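Local coordinates for protein digeranylgeranylglycerophospholipid reductase (Sulfolobus acidocaldarius, PDB 4OPC) that reduces the double bonds of the geranylgeranyl chains of archaeal membrane lipids, using a bound FAD, at residues V52-M62 against K302-Y310; L269-M279 against D289-V297. All coordinates share one frame; numbering follows the deposited sequence. Where two conformers were deposited one is given.

In the fold
Both contacts lie deep in the single chain and border the two bound molecules, the reduced flavin dinucleotide and a phospholipid. Contact 1 sets the helix that follows strand 51-53 against the start of helix 302-322, with His-56 at the lipid phosphate and Lys-302 at the flavin. Contact 2, nested within the loop that contact 1 closes, packs the end of strand 261-271 on the loop leading toward that same helix and brings Asp-289 to the cofactor. Their centres are about 16 Å apart, yet they touch: Ser-304 OG lies 2.7 Å from Thr-293 O, a probable hydrogen bond. Strands 51-53 and 261-271 are the outermost strands of one mixed sheet.

Contact 1: V52-M62 against K302-Y310; sequences VSKAHFDKLGM and KGSAMISGY. With PGT ((1S)-2-{[{[(2R)-2,3-dihydroxypropyl]oxy}(hydroxy)phosphoryl]oxy}-1-[(palmitoyloxy)methyl]ethyl stearate), chain C.
Part of the phospholipid headgroup site is built here, where helix 54-60 runs nearly parallel to the start of helix 302-322, the axes of the two short segments 13° apart. The His-56 ring is sandwiched between Gly-303, whose CA makes a CH-pi contact 3.6 Å from the ring centroid, and the lipid headgroup, whose O5 lies over the opposite face. At the ring edge, in plane, NE2 donates to the phosphate oxygen O2P at 3.0 Å. With no side chain on Gly-303, the imidazole can lie directly on the backbone of the second helix, and the CA atoms of His-56 and Gly-303 come within 5.7 Å. Tyr-341 and His-298 also bind the lipid. Replacing the imidazole with the methyl of an alanine would probably leave O2P without this donor and open a gap between Gly-303 and the headgroup.

Further along, Met-306 fills the space between the helices. Its chain is extended at chi2 (-168°) and bends at chi3, which carries CE over the face of the Phe-57 ring, 4.1 Å from the centroid; the sulfur stands obliquely to that ring in a Met-aromatic contact. Met-62 closes on the same sulfur, with its CE 4.0 Å from Met-306 SD. Leu-60 splits its two branches: CD1 reaches Met-306 CB at 3.7 Å, and CD2 sits over the face of the Tyr-310 ring, 3.7 Å from Tyr-310 CG.

Contact 2: L269-M279 against D289-V297; sequences LVPTRRPLYTM and DSGFTVNPV. With FDA (dihydroflavine-adenine dinucleotide), chain B.
The Arg-273 guanidinium is sandwiched: Phe-292 CD2 lies over one face, 3.5 Å above its plane, and Arg-274 CZ over the opposite one. The Phe-292 ring is tilted 42° to the Arg-273 plane. CB of Arg-273 points away from the other segment, but the bend at chi3 (-81°) brings the guanidinium back to Phe-292, and NE donates to Arg-274 O at 2.8 Å while NH1 reaches Pro-275 O from above the carbonyl plane. Salt bridges from Arg-273 NH1 to Glu-176 and from Arg-274 NH1 to Asp-349 probably offset the paired positive charges in this buried cluster.

Pro-271 CB and Leu-276 CD2 also meet Phe-292, at CD1 and CE2. One direct backbone bond joins the segments, Leu-276 N to Gly-291 O, 2.9 Å and nearly straight at 170°. Toward the flavin, Pro-271 CG packs on Val-294 CG2, and Asp-289 holds the cofactor twice: its N donates to phosphate oxygen O2P, and OD1 accepts from O3' at 2.7 Å. A water bridges Asp-289 OD2 to Leu-269 O.

Helix 332-357, which carries Asp-349, flanks the contact, whereas strand 261-271 forms the edge of its sheet, Val-270 bonding to Asp-184 of strand 183-193, and Thr-272 just beyond it to Asp-182.

Contact 1: V52-M62 against K302-Y310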
# COMPACT_ATOMS: atom_id res chain seq x y z
N VAL A 52 0.05 5.13 10.32
CA VAL A 52 -0.84 3.97 10.18
C VAL A 52 -2.04 4.10 11.12
O VAL A 52 -1.88 4.48 12.28
CB VAL A 52 -0.11 2.63 10.50
CG1 VAL A 52 -0.99 1.44 10.13
CG2 VAL A 52 1.24 2.54 9.78
N SER A 53 -3.22 3.76 10.62
CA SER A 53 -4.44 3.82 11.41
C SER A 53 -4.43 2.81 12.56
O SER A 53 -4.00 1.67 12.39
CB SER A 53 -5.64 3.55 10.50
OG SER A 53 -6.83 3.37 11.24
N LYS A 54 -4.93 3.22 13.72
CA LYS A 54 -5.03 2.34 14.87
C LYS A 54 -5.96 1.16 14.58
O LYS A 54 -5.74 0.05 15.07
CB LYS A 54 -5.51 3.13 16.08
CG LYS A 54 -5.77 2.32 17.33
CD LYS A 54 -6.21 3.26 18.45
CE LYS A 54 -6.81 2.52 19.64
NZ LYS A 54 -8.08 1.82 19.31
N ALA A 55 -6.99 1.42 13.78
CA ALA A 55 -8.00 0.41 13.46
C ALA A 55 -7.41 -0.87 12.89
O ALA A 55 -7.92 -1.95 13.14
CB ALA A 55 -9.05 0.98 12.51
N HIS A 56 -6.33 -0.76 12.12
CA HIS A 56 -5.71 -1.96 11.55
C HIS A 56 -5.15 -2.87 12.63
O HIS A 56 -5.31 -4.09 12.56
CB HIS A 56 -4.61 -1.58 10.55
CG HIS A 56 -5.14 -1.01 9.28
ND1 HIS A 56 -5.98 -1.71 8.44
CD2 HIS A 56 -4.95 0.20 8.69
CE1 HIS A 56 -6.28 -0.96 7.40
NE2 HIS A 56 -5.66 0.20 7.52
N PHE A 57 -4.51 -2.29 13.63
CA PHE A 57 -3.98 -3.08 14.72
C PHE A 57 -5.14 -3.68 15.50
O PHE A 57 -5.08 -4.83 15.91
CB PHE A 57 -3.07 -2.23 15.62
CG PHE A 57 -1.90 -1.65 14.89
CD1 PHE A 57 -2.01 -0.43 14.23
CD2 PHE A 57 -0.69 -2.33 14.84
CE1 PHE A 57 -0.94 0.10 13.55
CE2 PHE A 57 0.38 -1.80 14.14
CZ PHE A 57 0.26 -0.58 13.51
N ASP A 58 -6.21 -2.90 15.68
CA ASP A 58 -7.36 -3.35 16.45
C ASP A 58 -8.12 -4.50 15.79
O ASP A 58 -8.69 -5.35 16.47
CB ASP A 58 -8.32 -2.19 16.73
CG ASP A 58 -7.76 -1.21 17.75
OD1 ASP A 58 -6.89 -1.61 18.54
OD2 ASP A 58 -8.21 -0.04 17.76
N LYS A 59 -8.16 -4.51 14.46
CA LYS A 59 -8.90 -5.54 13.74
C LYS A 59 -8.10 -6.84 13.51
O LYS A 59 -8.67 -7.92 13.43
CB LYS A 59 -9.41 -4.97 12.40
CG LYS A 59 -10.35 -5.89 11.63
CD LYS A 59 -11.10 -5.12 10.55
CE LYS A 59 -12.04 -6.03 9.77
NZ LYS A 59 -12.88 -5.27 8.79
N LEU A 60 -6.78 -6.74 13.44
CA LEU A 60 -5.96 -7.87 13.01
C LEU A 60 -5.25 -8.58 14.14
O LEU A 60 -4.66 -9.64 13.94
CB LEU A 60 -4.92 -7.40 12.00
CG LEU A 60 -5.48 -6.75 10.74
CD1 LEU A 60 -4.37 -6.15 9.93
CD2 LEU A 60 -6.28 -7.76 9.91
N GLY A 61 -5.27 -7.97 15.32
CA GLY A 61 -4.59 -8.54 16.46
C GLY A 61 -3.08 -8.47 16.29
O GLY A 61 -2.35 -9.34 16.76
N MET A 62 -2.61 -7.43 15.61
CA MET A 62 -1.18 -7.19 15.52
C MET A 62 -0.74 -6.44 16.76
O MET A 62 -1.49 -5.61 17.29
CB MET A 62 -0.84 -6.40 14.26
CG MET A 62 -0.91 -7.23 12.98
SD MET A 62 0.43 -8.42 12.80
CE MET A 62 1.83 -7.32 12.53
N LYS A 302 0.87 0.39 4.67
CA LYS A 302 1.29 -0.46 5.79
C LYS A 302 0.11 -1.21 6.41
O LYS A 302 0.22 -2.40 6.71
CB LYS A 302 2.08 0.34 6.81
CG LYS A 302 3.56 0.40 6.44
CD LYS A 302 4.38 1.18 7.45
CE LYS A 302 5.86 0.88 7.27
NZ LYS A 302 6.37 1.26 5.91
N GLY A 303 -1.02 -0.54 6.58
CA GLY A 303 -2.22 -1.21 7.08
C GLY A 303 -2.70 -2.32 6.18
O GLY A 303 -2.94 -3.45 6.61
N SER A 304 -2.82 -2.02 4.89
CA SER A 304 -3.27 -3.02 3.94
C SER A 304 -2.23 -4.14 3.76
O SER A 304 -2.60 -5.29 3.51
CB SER A 304 -3.65 -2.36 2.62
OG SER A 304 -2.62 -1.48 2.18
N ALA A 305 -0.94 -3.82 3.90
CA ALA A 305 0.08 -4.87 3.94
C ALA A 305 -0.22 -5.85 5.06
O ALA A 305 -0.15 -7.07 4.86
CB ALA A 305 1.46 -4.27 4.15
N MET A 306 -0.51 -5.33 6.25
CA MET A 306 -0.87 -6.20 7.38
C MET A 306 -2.14 -7.02 7.11
O MET A 306 -2.20 -8.19 7.46
CB MET A 306 -1.02 -5.40 8.67
CG MET A 306 0.30 -4.77 9.12
SD MET A 306 0.26 -4.12 10.79
CE MET A 306 -0.77 -2.72 10.43
N ILE A 307 -3.14 -6.40 6.49
CA ILE A 307 -4.34 -7.14 6.11
C ILE A 307 -3.95 -8.29 5.17
O ILE A 307 -4.40 -9.42 5.33
CB ILE A 307 -5.38 -6.23 5.43
CG1 ILE A 307 -5.88 -5.17 6.42
CG2 ILE A 307 -6.53 -7.08 4.90
CD1 ILE A 307 -6.84 -4.16 5.79
N SER A 308 -3.10 -8.01 4.19
CA SER A 308 -2.71 -9.07 3.26
C SER A 308 -1.94 -10.20 3.96
O SER A 308 -2.12 -11.36 3.61
CB SER A 308 -1.96 -8.50 2.04
OG SER A 308 -0.65 -8.03 2.36
N GLY A 309 -1.14 -9.88 4.98
CA GLY A 309 -0.45 -10.92 5.74
C GLY A 309 -1.43 -11.78 6.52
O GLY A 309 -1.26 -13.01 6.61
N TYR A 310 -2.43 -11.14 7.12
CA TYR A 310 -3.52 -11.82 7.80
C TYR A 310 -4.23 -12.79 6.84
O TYR A 310 -4.46 -13.95 7.18
CB TYR A 310 -4.48 -10.79 8.40
CG TYR A 310 -5.84 -11.31 8.81
CD1 TYR A 310 -6.07 -11.80 10.08
CD2 TYR A 310 -6.91 -11.28 7.92
CE1 TYR A 310 -7.32 -12.27 10.46
CE2 TYR A 310 -8.16 -11.74 8.28
CZ TYR A 310 -8.35 -12.24 9.55
OH TYR A 310 -9.60 -12.70 9.92
C48 PGT C . -3.44 10.82 -5.71
C47 PGT C . -3.06 9.36 -5.84
C46 PGT C . -1.63 9.17 -5.38
C45 PGT C . -1.48 9.70 -3.97
C44 PGT C . -0.34 9.00 -3.25
C43 PGT C . 0.85 9.93 -3.14
C42 PGT C . 2.02 9.15 -2.58
C41 PGT C . 1.68 8.78 -1.16
C40 PGT C . 2.95 8.62 -0.35
C39 PGT C . 2.61 8.97 1.08
C38 PGT C . 1.48 8.09 1.56
C37 PGT C . 1.04 8.56 2.93
C36 PGT C . -0.01 7.61 3.44
C35 PGT C . -0.73 8.19 4.63
C34 PGT C . -1.73 7.18 5.14
C33 PGT C . -2.71 7.80 6.11
C32 PGT C . -3.06 6.84 7.23
C31 PGT C . -4.11 5.82 6.81
O31 PGT C . -3.86 4.64 6.96
O2 PGT C . -5.36 6.20 6.24
C2 PGT C . -6.48 6.20 7.10
C1 PGT C . -7.09 4.82 7.29
O3P PGT C . -6.31 3.72 6.87
P PGT C . -6.87 2.81 5.70
O1P PGT C . -7.45 3.78 4.70
O2P PGT C . -5.77 1.97 5.06
O4P PGT C . -8.02 1.81 6.18
C4 PGT C . -8.69 1.96 7.41
C5 PGT C . -9.82 0.96 7.55
O5 PGT C . -9.61 0.17 8.69
C6 PGT C . -9.86 0.09 6.31
O6 PGT C . -9.42 -1.22 6.60
C3 PGT C . -7.62 7.02 6.53
O3 PGT C . -7.33 8.40 6.44
C11 PGT C . -7.95 9.01 5.33
O11 PGT C . -9.11 8.77 5.08
C12 PGT C . -7.16 9.96 4.46
C13 PGT C . -8.10 10.84 3.65
C14 PGT C . -7.28 11.76 2.77
C15 PGT C . -7.18 11.19 1.37
C16 PGT C . -6.47 12.17 0.45
C17 PGT C . -7.31 12.37 -0.79
C18 PGT C . -6.82 13.56 -1.58
C19 PGT C . -7.84 13.92 -2.64
C20 PGT C . -9.08 14.53 -2.01
C21 PGT C . -9.31 15.92 -2.58
C22 PGT C . -10.79 16.23 -2.64
C23 PGT C . -11.03 17.26 -3.71
C24 PGT C . -12.51 17.40 -3.99
C25 PGT C . -12.77 17.22 -5.48
C26 PGT C . -13.82 16.14 -5.69

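Contact 2: L269-M279 against D289-V297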
# COMPACT_ATOMS: atom_id res chain seq x y z
N LEU A 269 9.42 3.71 -4.71
CA LEU A 269 8.17 3.65 -5.45
C LEU A 269 7.03 3.08 -4.62
O LEU A 269 7.26 2.26 -3.71
CB LEU A 269 8.38 2.83 -6.73
CG LEU A 269 9.08 3.63 -7.85
CD1 LEU A 269 10.15 2.81 -8.52
CD2 LEU A 269 8.05 4.14 -8.86
N VAL A 270 5.81 3.51 -4.91
CA VAL A 270 4.64 2.98 -4.25
C VAL A 270 3.52 2.72 -5.28
O VAL A 270 3.12 3.61 -6.02
CB VAL A 270 4.20 3.88 -3.04
CG1 VAL A 270 3.91 5.29 -3.49
CG2 VAL A 270 3.01 3.29 -2.30
N PRO A 271 3.04 1.48 -5.33
CA PRO A 271 1.94 1.21 -6.27
C PRO A 271 0.65 1.93 -5.86
O PRO A 271 0.43 2.16 -4.67
CB PRO A 271 1.76 -0.30 -6.20
CG PRO A 271 2.29 -0.68 -4.83
CD PRO A 271 3.38 0.32 -4.50
N THR A 272 -0.17 2.32 -6.83
CA THR A 272 -1.40 3.05 -6.54
C THR A 272 -2.55 2.51 -7.37
O THR A 272 -3.19 3.25 -8.11
CB THR A 272 -1.25 4.55 -6.84
OG1 THR A 272 -0.97 4.74 -8.23
CG2 THR A 272 -0.14 5.20 -6.01
N ARG A 273 -2.85 1.23 -7.25
CA ARG A 273 -3.87 0.60 -8.08
C ARG A 273 -4.57 -0.53 -7.33
O ARG A 273 -4.20 -0.87 -6.20
CB ARG A 273 -3.25 0.04 -9.36
CG ARG A 273 -2.03 -0.84 -9.14
CD ARG A 273 -1.84 -1.79 -10.33
NE ARG A 273 -2.73 -2.95 -10.22
CZ ARG A 273 -2.74 -3.97 -11.08
NH1 ARG A 273 -3.52 -5.03 -10.86
NH2 ARG A 273 -1.95 -3.94 -12.15
N ARG A 274 -5.58 -1.11 -7.98
CA ARG A 274 -6.22 -2.34 -7.53
C ARG A 274 -5.16 -3.42 -7.28
O ARG A 274 -4.06 -3.36 -7.84
CB ARG A 274 -7.22 -2.80 -8.59
CG ARG A 274 -6.55 -3.16 -9.90
CD ARG A 274 -7.44 -2.84 -11.11
NE ARG A 274 -6.73 -3.18 -12.34
CZ ARG A 274 -5.81 -2.40 -12.92
NH1 ARG A 274 -5.49 -1.23 -12.40
NH2 ARG A 274 -5.22 -2.81 -14.04
N PRO A 275 -5.46 -4.42 -6.44
CA PRO A 275 -4.42 -5.43 -6.19
C PRO A 275 -4.13 -6.30 -7.41
O PRO A 275 -4.82 -6.22 -8.43
CB PRO A 275 -5.01 -6.27 -5.05
CG PRO A 275 -6.48 -6.00 -5.07
CD PRO A 275 -6.69 -4.64 -5.66
N LEU A 276 -3.10 -7.13 -7.30
CA LEU A 276 -2.87 -8.17 -8.30
C LEU A 276 -4.17 -8.91 -8.55
O LEU A 276 -4.87 -9.26 -7.60
CB LEU A 276 -1.88 -9.20 -7.76
CG LEU A 276 -0.37 -9.15 -8.00
CD1 LEU A 276 0.21 -10.52 -7.61
CD2 LEU A 276 0.01 -8.78 -9.41
N TYR A 277 -4.51 -9.14 -9.82
CA TYR A 277 -5.78 -9.78 -10.15
C TYR A 277 -5.96 -11.11 -9.42
O TYR A 277 -7.06 -11.41 -8.95
CB TYR A 277 -5.92 -9.97 -11.66
CG TYR A 277 -6.32 -8.70 -12.37
CD1 TYR A 277 -7.42 -7.96 -11.96
CD2 TYR A 277 -5.58 -8.23 -13.45
CE1 TYR A 277 -7.80 -6.81 -12.63
CE2 TYR A 277 -5.96 -7.07 -14.12
CZ TYR A 277 -7.05 -6.37 -13.69
OH TYR A 277 -7.44 -5.21 -14.34
N THR A 278 -4.89 -11.89 -9.33
CA THR A 278 -4.83 -12.95 -8.33
C THR A 278 -3.57 -12.82 -7.49
O THR A 278 -2.48 -12.58 -8.01
CB THR A 278 -4.93 -14.38 -8.91
OG1 THR A 278 -4.82 -15.31 -7.83
CG2 THR A 278 -3.82 -14.65 -9.92
N MET A 279 -3.75 -12.97 -6.18
CA MET A 279 -2.65 -12.95 -5.22
C MET A 279 -2.26 -14.37 -4.83
O MET A 279 -1.44 -14.57 -3.94
CB MET A 279 -3.04 -12.12 -3.99
CG MET A 279 -3.31 -10.66 -4.35
SD MET A 279 -4.17 -9.74 -3.05
CE MET A 279 -2.80 -9.30 -1.99
N ASP A 289 3.23 -4.61 -1.03
CA ASP A 289 3.47 -3.85 -2.26
C ASP A 289 3.69 -4.77 -3.47
O ASP A 289 3.33 -4.39 -4.58
CB ASP A 289 4.69 -2.92 -2.14
CG ASP A 289 4.44 -1.68 -1.30
OD1 ASP A 289 3.30 -1.47 -0.83
OD2 ASP A 289 5.40 -0.90 -1.12
N SER A 290 4.29 -5.94 -3.26
CA SER A 290 4.47 -6.87 -4.37
C SER A 290 3.15 -7.28 -4.99
O SER A 290 3.10 -7.58 -6.17
CB SER A 290 5.24 -8.11 -3.89
OG SER A 290 5.48 -8.97 -4.98
N GLY A 291 2.10 -7.32 -4.18
CA GLY A 291 0.76 -7.63 -4.65
C GLY A 291 -0.12 -6.41 -4.87
O GLY A 291 -1.33 -6.53 -5.03
N PHE A 292 0.50 -5.23 -4.84
CA PHE A 292 -0.19 -3.95 -5.06
C PHE A 292 -1.31 -3.70 -4.04
O PHE A 292 -2.42 -3.33 -4.43
CB PHE A 292 -0.75 -3.82 -6.49
CG PHE A 292 0.22 -4.20 -7.58
CD1 PHE A 292 1.58 -3.89 -7.48
CD2 PHE A 292 -0.23 -4.88 -8.71
CE1 PHE A 292 2.46 -4.22 -8.48
CE2 PHE A 292 0.66 -5.23 -9.71
CZ PHE A 292 2.00 -4.91 -9.60
N THR A 293 -1.02 -3.85 -2.76
CA THR A 293 -2.05 -3.68 -1.72
C THR A 293 -2.33 -2.23 -1.25
O THR A 293 -3.19 -1.99 -0.41
CB THR A 293 -1.77 -4.61 -0.52
OG1 THR A 293 -0.42 -4.41 -0.07
CG2 THR A 293 -1.94 -6.06 -0.94
N VAL A 294 -1.65 -1.27 -1.83
CA VAL A 294 -1.71 0.10 -1.34
C VAL A 294 -3.02 0.80 -1.72
O VAL A 294 -3.54 0.62 -2.83
CB VAL A 294 -0.54 0.87 -1.94
CG1 VAL A 294 -0.56 2.34 -1.51
CG2 VAL A 294 0.77 0.20 -1.52
N ASN A 295 -3.56 1.59 -0.80
CA ASN A 295 -4.73 2.43 -1.08
C ASN A 295 -4.44 3.41 -2.24
O ASN A 295 -3.52 4.22 -2.15
CB ASN A 295 -5.11 3.22 0.17
CG ASN A 295 -6.41 3.96 0.02
OD1 ASN A 295 -6.52 4.90 -0.78
ND2 ASN A 295 -7.40 3.54 0.79
N PRO A 296 -5.19 3.32 -3.34
CA PRO A 296 -4.84 4.15 -4.51
C PRO A 296 -5.06 5.65 -4.34
O PRO A 296 -4.47 6.43 -5.09
CB PRO A 296 -5.76 3.61 -5.63
CG PRO A 296 -6.06 2.20 -5.20
CD PRO A 296 -6.14 2.24 -3.70
N VAL A 297 -5.90 6.06 -3.41
CA VAL A 297 -6.20 7.48 -3.26
C VAL A 297 -5.28 8.17 -2.26
O VAL A 297 -4.83 9.29 -2.50
CB VAL A 297 -7.67 7.72 -2.93
CG1 VAL A 297 -7.90 9.15 -2.47
CG2 VAL A 297 -8.51 7.45 -4.17
PA FDA B . 8.69 -3.43 1.95
O1A FDA B . 9.31 -2.84 0.75
O2A FDA B . 8.58 -2.56 3.20
O5B FDA B . 9.48 -4.74 2.35
C5B FDA B . 9.96 -5.65 1.34
C4B FDA B . 11.12 -6.41 1.93
O4B FDA B . 11.51 -7.46 1.02
C3B FDA B . 12.38 -5.57 2.19
O3B FDA B . 12.74 -5.61 3.57
C2B FDA B . 13.43 -6.17 1.24
O2B FDA B . 14.74 -6.15 1.78
C1B FDA B . 12.91 -7.60 1.07
N9A FDA B . 13.29 -8.30 -0.15
C8A FDA B . 13.02 -7.92 -1.45
N7A FDA B . 13.41 -8.79 -2.35
C5A FDA B . 13.96 -9.82 -1.60
C6A FDA B . 14.51 -11.06 -1.96
N6A FDA B . 14.54 -11.53 -3.21
N1A FDA B . 14.92 -11.87 -0.96
C2A FDA B . 14.85 -11.43 0.30
N3A FDA B . 14.32 -10.30 0.76
C4A FDA B . 13.86 -9.54 -0.24
N1 FDA B . 2.11 3.63 3.86
C2 FDA B . 1.44 3.91 5.03
O2 FDA B . 0.67 3.10 5.53
N3 FDA B . 1.70 5.12 5.62
C4 FDA B . 2.48 6.14 5.13
O4 FDA B . 2.73 7.11 5.83
C4X FDA B . 3.10 5.83 3.90
N5 FDA B . 3.92 6.74 3.32
C5X FDA B . 4.79 6.36 2.31
C6 FDA B . 5.82 7.20 1.91
C7 FDA B . 6.75 6.81 0.97
C7M FDA B . 7.92 7.71 0.67
C8 FDA B . 6.64 5.55 0.37
C8M FDA B . 7.68 5.06 -0.61
C9 FDA B . 5.59 4.70 0.75
C9A FDA B . 4.68 5.09 1.73
N10 FDA B . 3.64 4.24 2.17
C10 FDA B . 2.94 4.57 3.32
C1' FDA B . 3.48 2.87 1.64
C2' FDA B . 4.13 1.84 2.59
O2' FDA B . 5.43 2.29 3.00
C3' FDA B . 4.28 0.49 1.89
O3' FDA B . 3.04 0.17 1.26
C4' FDA B . 4.62 -0.69 2.80
O4' FDA B . 5.71 -0.38 3.68
C5' FDA B . 4.94 -1.93 2.00
O5' FDA B . 5.35 -3.00 2.89
P FDA B . 5.90 -4.36 2.28
O1P FDA B . 6.22 -5.23 3.42
O2P FDA B . 4.98 -4.90 1.20
O3P FDA B . 7.23 -3.94 1.48
O HOH W 1 6.28 1.72 -1.08
O HOH W 2 -1.61 -0.47 -5.02